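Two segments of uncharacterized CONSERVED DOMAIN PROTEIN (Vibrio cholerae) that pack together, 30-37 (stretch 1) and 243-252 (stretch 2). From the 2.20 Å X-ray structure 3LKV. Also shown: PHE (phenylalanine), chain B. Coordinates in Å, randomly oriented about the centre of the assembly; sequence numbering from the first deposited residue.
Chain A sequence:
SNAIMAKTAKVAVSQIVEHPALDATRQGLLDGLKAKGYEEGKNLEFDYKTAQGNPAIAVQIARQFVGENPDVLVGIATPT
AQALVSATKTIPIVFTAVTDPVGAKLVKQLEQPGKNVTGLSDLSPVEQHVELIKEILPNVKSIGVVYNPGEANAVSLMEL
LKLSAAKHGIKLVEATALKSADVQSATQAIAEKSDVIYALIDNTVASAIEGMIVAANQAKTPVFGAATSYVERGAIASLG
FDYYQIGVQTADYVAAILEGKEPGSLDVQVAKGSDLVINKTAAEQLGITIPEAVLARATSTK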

ATOM      1  N   LEU A  30       3.422   6.384  -7.824  1.00 20.47           N
ATOM      2  CA  LEU A  30       2.107   6.083  -7.384  1.00 21.68           C
ATOM      3  C   LEU A  30       1.264   7.363  -7.130  1.00 21.55           C
ATOM      4  O   LEU A  30       0.138   7.450  -7.596  1.00 20.52           O
ATOM      5  CB  LEU A  30       2.174   5.215  -6.122  1.00 21.68           C
ATOM      6  CG  LEU A  30       0.841   4.665  -5.576  1.00 26.20           C
ATOM      7  CD1 LEU A  30       0.233   3.663  -6.644  1.00 28.80           C
ATOM      8  CD2 LEU A  30       1.012   3.996  -4.163  1.00 27.59           C
ATOM      9  N   ASP A  31       1.818   8.337  -6.411  1.00 22.07           N
ATOM     10  CA  ASP A  31       1.096   9.589  -6.098  1.00 22.57           C
ATOM     11  C   ASP A  31       0.905  10.429  -7.355  1.00 22.05           C
ATOM     12  O   ASP A  31      -0.146  11.023  -7.560  1.00 21.81           O
ATOM     13  CB  ASP A  31       1.838  10.412  -5.042  1.00 24.02           C
ATOM     14  CG  ASP A  31       1.992   9.668  -3.685  1.00 26.96           C
ATOM     15  OD1 ASP A  31       1.333   8.623  -3.484  1.00 28.13           O
ATOM     16  OD2 ASP A  31       2.780  10.154  -2.831  1.00 29.06           O
ATOM     17  N   GLY A  32       1.902  10.438  -8.231  1.00 21.61           N
ATOM     18  CA  GLY A  32       1.770  11.183  -9.474  1.00 21.43           C
ATOM     19  C   GLY A  32       0.696  10.574 -10.371  1.00 21.17           C
ATOM     20  O   GLY A  32      -0.056  11.304 -11.029  1.00 20.03           O
ATOM     21  N   LEU A  33       0.609   9.246 -10.394  1.00 20.42           N
ATOM     22  CA  LEU A  33      -0.460   8.583 -11.188  1.00 20.59           C
ATOM     23  C   LEU A  33      -1.841   8.942 -10.616  1.00 21.69           C
ATOM     24  O   LEU A  33      -2.745   9.302 -11.350  1.00 20.24           O
ATOM     25  CB  LEU A  33      -0.273   7.078 -11.217  1.00 19.97           C
ATOM     26  CG  LEU A  33       0.825   6.613 -12.174  1.00 17.92           C
ATOM     27  CD1 LEU A  33       1.066   5.158 -11.994  1.00 18.32           C
ATOM     28  CD2 LEU A  33       0.396   6.953 -13.624  1.00 18.89           C
ATOM     29  N   LYS A  34      -1.957   8.952  -9.301  1.00 22.79           N
ATOM     30  CA  LYS A  34      -3.197   9.395  -8.671  1.00 25.70           C
ATOM     31  C   LYS A  34      -3.581  10.809  -9.111  1.00 24.82           C
ATOM     32  O   LYS A  34      -4.700  11.021  -9.518  1.00 24.50           O
ATOM     33  CB  LYS A  34      -3.047   9.384  -7.148  1.00 26.89           C
ATOM     34  CG  LYS A  34      -4.374   9.631  -6.379  1.00 30.92           C
ATOM     35  CD  LYS A  34      -4.210   9.069  -4.932  1.00 36.77           C
ATOM     36  CE  LYS A  34      -5.534   8.863  -4.196  1.00 40.68           C
ATOM     37  NZ  LYS A  34      -6.297  10.138  -4.126  1.00 42.64           N
ATOM     38  N   ALA A  35      -2.652  11.753  -9.035  1.00 24.26           N
ATOM     39  CA  ALA A  35      -2.939  13.119  -9.473  1.00 25.42           C
ATOM     40  C   ALA A  35      -3.326  13.159 -10.964  1.00 26.46           C
ATOM     41  O   ALA A  35      -4.068  14.015 -11.374  1.00 26.99           O
ATOM     42  CB  ALA A  35      -1.739  14.089  -9.141  1.00 24.62           C
ATOM     43  N   LYS A  36      -2.877  12.204 -11.775  1.00 27.14           N
ATOM     44  CA  LYS A  36      -3.299  12.140 -13.193  1.00 27.40           C
ATOM     45  C   LYS A  36      -4.625  11.400 -13.404  1.00 27.88           C
ATOM     46  O   LYS A  36      -4.989  11.146 -14.539  1.00 29.16           O
ATOM     47  CB  LYS A  36      -2.234  11.428 -14.053  1.00 27.69           C
ATOM     48  CG  LYS A  36      -0.842  12.103 -14.151  1.00 30.35           C
ATOM     49  CD  LYS A  36      -0.955  13.358 -14.968  1.00 34.86           C
ATOM     50  CE  LYS A  36       0.386  13.898 -15.366  1.00 37.61           C
ATOM     51  NZ  LYS A  36       0.180  14.752 -16.567  1.00 40.17           N
ATOM     52  N   GLY A  37      -5.338  11.040 -12.341  1.00 28.12           N
ATOM     53  CA  GLY A  37      -6.579  10.274 -12.457  1.00 27.92           C
ATOM     54  C   GLY A  37      -6.466   8.750 -12.492  1.00 28.32           C
ATOM     55  O   GLY A  37      -7.457   8.067 -12.771  1.00 28.67           O
ATOM     56  N   TYR A 243      14.243  12.031  -5.063  1.00 22.15           N
ATOM     57  CA  TYR A 243      13.768  10.871  -5.820  1.00 22.28           C
ATOM     58  C   TYR A 243      12.227  10.793  -5.809  1.00 22.25           C
ATOM     59  O   TYR A 243      11.632  10.230  -6.723  1.00 21.18           O
ATOM     60  CB  TYR A 243      14.456   9.576  -5.352  1.00 21.68           C
ATOM     61  CG  TYR A 243      15.852   9.489  -5.880  1.00 22.27           C
ATOM     62  CD1 TYR A 243      16.936  10.000  -5.165  1.00 22.23           C
ATOM     63  CD2 TYR A 243      16.091   8.950  -7.122  1.00 22.88           C
ATOM     64  CE1 TYR A 243      18.233   9.944  -5.707  1.00 25.81           C
ATOM     65  CE2 TYR A 243      17.346   8.899  -7.667  1.00 23.35           C
ATOM     66  CZ  TYR A 243      18.426   9.407  -6.981  1.00 22.78           C
ATOM     67  OH  TYR A 243      19.687   9.331  -7.533  1.00 20.67           O
ATOM     68  N   TYR A 244      11.578  11.364  -4.782  1.00 21.92           N
ATOM     69  CA  TYR A 244      10.104  11.370  -4.773  1.00 22.39           C
ATOM     70  C   TYR A 244       9.631  12.175  -5.990  1.00 22.83           C
ATOM     71  O   TYR A 244       8.788  11.722  -6.712  1.00 23.21           O
ATOM     72  CB  TYR A 244       9.541  11.897  -3.448  1.00 22.29           C
ATOM     73  CG  TYR A 244       8.052  12.022  -3.443  1.00 21.64           C
ATOM     74  CD1 TYR A 244       7.249  10.952  -3.105  1.00 22.75           C
ATOM     75  CD2 TYR A 244       7.434  13.209  -3.774  1.00 21.53           C
ATOM     76  CE1 TYR A 244       5.857  11.053  -3.109  1.00 19.79           C
ATOM     77  CE2 TYR A 244       6.036  13.333  -3.750  1.00 21.04           C
ATOM     78  CZ  TYR A 244       5.256  12.246  -3.437  1.00 21.17           C
ATOM     79  OH  TYR A 244       3.869  12.349  -3.432  1.00 21.32           O
ATOM     80  N   GLN A 245      10.234  13.330  -6.258  1.00 23.62           N
ATOM     81  CA  GLN A 245       9.800  14.149  -7.387  1.00 24.24           C
ATOM     82  C   GLN A 245      10.107  13.532  -8.717  1.00 22.54           C
ATOM     83  O   GLN A 245       9.384  13.745  -9.696  1.00 22.61           O
ATOM     84  CB  GLN A 245      10.401  15.569  -7.337  1.00 24.42           C
ATOM     85  CG  GLN A 245       9.831  16.466  -6.209  1.00 27.63           C
ATOM     86  CD  GLN A 245       8.289  16.518  -6.180  1.00 28.45           C
ATOM     87  OE1 GLN A 245       7.628  16.485  -7.221  1.00 28.62           O
ATOM     88  NE2 GLN A 245       7.738  16.569  -4.984  1.00 26.51           N
ATOM     89  N   ILE A 246      11.213  12.824  -8.784  1.00 22.06           N
ATOM     90  CA  ILE A 246      11.522  12.049 -10.001  1.00 20.93           C
ATOM     91  C   ILE A 246      10.429  11.005 -10.237  1.00 19.92           C
ATOM     92  O   ILE A 246       9.998  10.778 -11.345  1.00 20.43           O
ATOM     93  CB  ILE A 246      12.881  11.311  -9.852  1.00 21.27           C
ATOM     94  CG1 ILE A 246      14.038  12.311  -9.873  1.00 21.29           C
ATOM     95  CG2 ILE A 246      13.044  10.192 -10.959  1.00 17.30           C
ATOM     96  CD1 ILE A 246      15.426  11.651  -9.470  1.00 22.18           C
ATOM     97  N   GLY A 247       9.974  10.349  -9.184  1.00 19.92           N
ATOM     98  CA  GLY A 247       8.851   9.432  -9.328  1.00 20.26           C
ATOM     99  C   GLY A 247       7.605  10.165  -9.823  1.00 20.02           C
ATOM    100  O   GLY A 247       6.947   9.699 -10.742  1.00 19.42           O
ATOM    101  N   VAL A 248       7.299  11.322  -9.236  1.00 20.48           N
ATOM    102  CA  VAL A 248       6.170  12.117  -9.703  1.00 20.81           C
ATOM    103  C   VAL A 248       6.291  12.462 -11.179  1.00 21.58           C
ATOM    104  O   VAL A 248       5.335  12.306 -11.948  1.00 22.01           O
ATOM    105  CB  VAL A 248       5.951  13.393  -8.837  1.00 22.28           C
ATOM    106  CG1 VAL A 248       4.823  14.320  -9.442  1.00 17.78           C
ATOM    107  CG2 VAL A 248       5.629  12.987  -7.380  1.00 19.23           C
ATOM    108  N   GLN A 249       7.472  12.837 -11.630  1.00 22.16           N
ATOM    109  CA  GLN A 249       7.633  13.114 -13.066  1.00 21.95           C
ATOM    110  C   GLN A 249       7.556  11.870 -13.914  1.00 20.60           C
ATOM    111  O   GLN A 249       7.180  11.944 -15.077  1.00 20.09           O
ATOM    112  CB  GLN A 249       8.978  13.746 -13.389  1.00 23.43           C
ATOM    113  CG  GLN A 249       9.280  15.127 -12.897  1.00 28.14           C
ATOM    114  CD  GLN A 249      10.735  15.517 -13.288  1.00 33.75           C
ATOM    115  OE1 GLN A 249      11.165  15.399 -14.452  1.00 35.14           O
ATOM    116  NE2 GLN A 249      11.488  15.928 -12.305  1.00 37.94           N
ATOM    117  N   THR A 250       7.972  10.729 -13.374  1.00 20.39           N
ATOM    118  CA  THR A 250       7.793   9.459 -14.087  1.00 19.02           C
ATOM    119  C   THR A 250       6.321   9.202 -14.454  1.00 18.82           C
ATOM    120  O   THR A 250       6.026   8.650 -15.503  1.00 19.07           O
ATOM    121  CB  THR A 250       8.334   8.279 -13.272  1.00 20.40           C
ATOM    122  OG1 THR A 250       9.688   8.559 -12.821  1.00 18.73           O
ATOM    123  CG2 THR A 250       8.252   6.993 -14.101  1.00 18.43           C
ATOM    124  N   ALA A 251       5.394   9.658 -13.637  1.00 18.56           N
ATOM    125  CA  ALA A 251       3.968   9.430 -13.902  1.00 18.37           C
ATOM    126  C   ALA A 251       3.506  10.177 -15.124  1.00 18.88           C
ATOM    127  O   ALA A 251       2.564   9.755 -15.753  1.00 19.85           O
ATOM    128  CB  ALA A 251       3.108   9.843 -12.691  1.00 17.61           C
ATOM    129  N   ASP A 252       4.107  11.319 -15.422  1.00 19.05           N
ATOM    130  CA  ASP A 252       3.841  12.008 -16.664  1.00 20.82           C
ATOM    131  C   ASP A 252       4.107  11.141 -17.868  1.00 20.22           C
ATOM    132  O   ASP A 252       3.317  11.150 -18.778  1.00 19.99           O
ATOM    133  CB  ASP A 252       4.706  13.271 -16.860  1.00 22.42           C
ATOM    134  CG  ASP A 252       4.413  14.370 -15.857  1.00 26.93           C
ATOM    135  OD1 ASP A 252       3.397  14.297 -15.107  1.00 31.46           O
ATOM    136  OD2 ASP A 252       5.222  15.341 -15.827  1.00 34.44           O
TER
HETATM  137  N   PHE B 601      20.674   5.613 -10.514  1.00 25.13           N
HETATM  138  CA  PHE B 601      20.790   4.210  -9.948  1.00 25.84           C
HETATM  139  C   PHE B 601      20.715   3.195 -11.121  1.00 26.17           C
HETATM  140  O   PHE B 601      20.952   3.636 -12.284  1.00 26.52           O
HETATM  141  CB  PHE B 601      19.746   3.940  -8.855  1.00 24.95           C
HETATM  142  CG  PHE B 601      20.093   4.587  -7.517  1.00 29.64           C
HETATM  143  CD1 PHE B 601      21.132   4.067  -6.723  1.00 31.16           C
HETATM  144  CD2 PHE B 601      19.420   5.701  -7.066  1.00 29.40           C
HETATM  145  CE1 PHE B 601      21.474   4.652  -5.545  1.00 34.33           C
HETATM  146  CE2 PHE B 601      19.749   6.287  -5.881  1.00 29.61           C
HETATM  147  CZ  PHE B 601      20.774   5.790  -5.105  1.00 31.20           C
HETATM  148  OXT PHE B 601      20.473   1.976 -10.973  1.00 26.45           O
HETATM  149  O   HOH W   1       1.387  13.071 -18.774  1.00 29.37           O

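Two helices more than two hundred residues apart in sequence cross here at 42°, their axes closing to 7.2 Å, and such an approach leaves little room for side chains at its centre. Gly32 meets that limit by having none. Its CA lies 4.5 Å from Val248 CA, and a CB built on it would sit 2.8 Å from Ala251 CB and 3.0 Å from Val248 O, the first a clash and the second tight. The space is taken instead by the methyl of Ala251, which points toward the partner helix and whose CB rests 3.4 Å from both Gly32 C and Leu33 N. Here small meets smallest, and a side chain packs directly on backbone.

Around this centre the larger side chains differ in how they meet the partner. Leu33 starts sideways, but its end comes nearer; chi1 m places Leu33 CG 4.0 Å from Ala251 CB, an apolar contact beside the glycine. Val248, also sideways and with chi1 t, adds a looser touch, its CG1 4.4 Å from Gly32 CA. Leu30, by contrast, has its CA-to-CB bond directed away and takes no part.

The polar contacts lie toward the two ends of the contact. Tyr244 leaves its helix sideways; chi1 at 175° sends the ring across until its hydroxyl meets Asp31, whose own CA-to-CB bond points toward the partner, while chi2 at 87° sets only the tilt of the ring plane. Tyr244 OH donates to Asp31 OD2 at 2.5 Å, a short hydrogen bond, with the carboxylate oxygen at the ring's edge and near its plane. Asp31 chi1 is m, and its other oxygen, OD1, is hydrogen-bonded elsewhere in the structure, so both carboxylate oxygens are engaged.

At the other end, Lys36 is the first residue to leave helical phi/psi, yet its CA-to-CB bond still points toward stretch 2. Two successive m angles bend the chain early, and the t angles at chi3 and chi4 then extend it alongside Asp252. Asp252 begins away, but chi1 m returns its carboxylate. The resulting salt bridge is long, 3.6 Å from Lys36 NZ to Asp252 OD1, while Lys36 CE comes within 3.0 Å of the same OD1. The ammonium thus lies farther from that oxygen than the methylene before it. A water completes the link, accepting from Lys36 NZ at 3.0 Å and donating to Asp252 O at 2.7 Å.

The rule is compact: glycine and alanine fit the close approach at the centre, and longer side chains reach across from the margins of the contact.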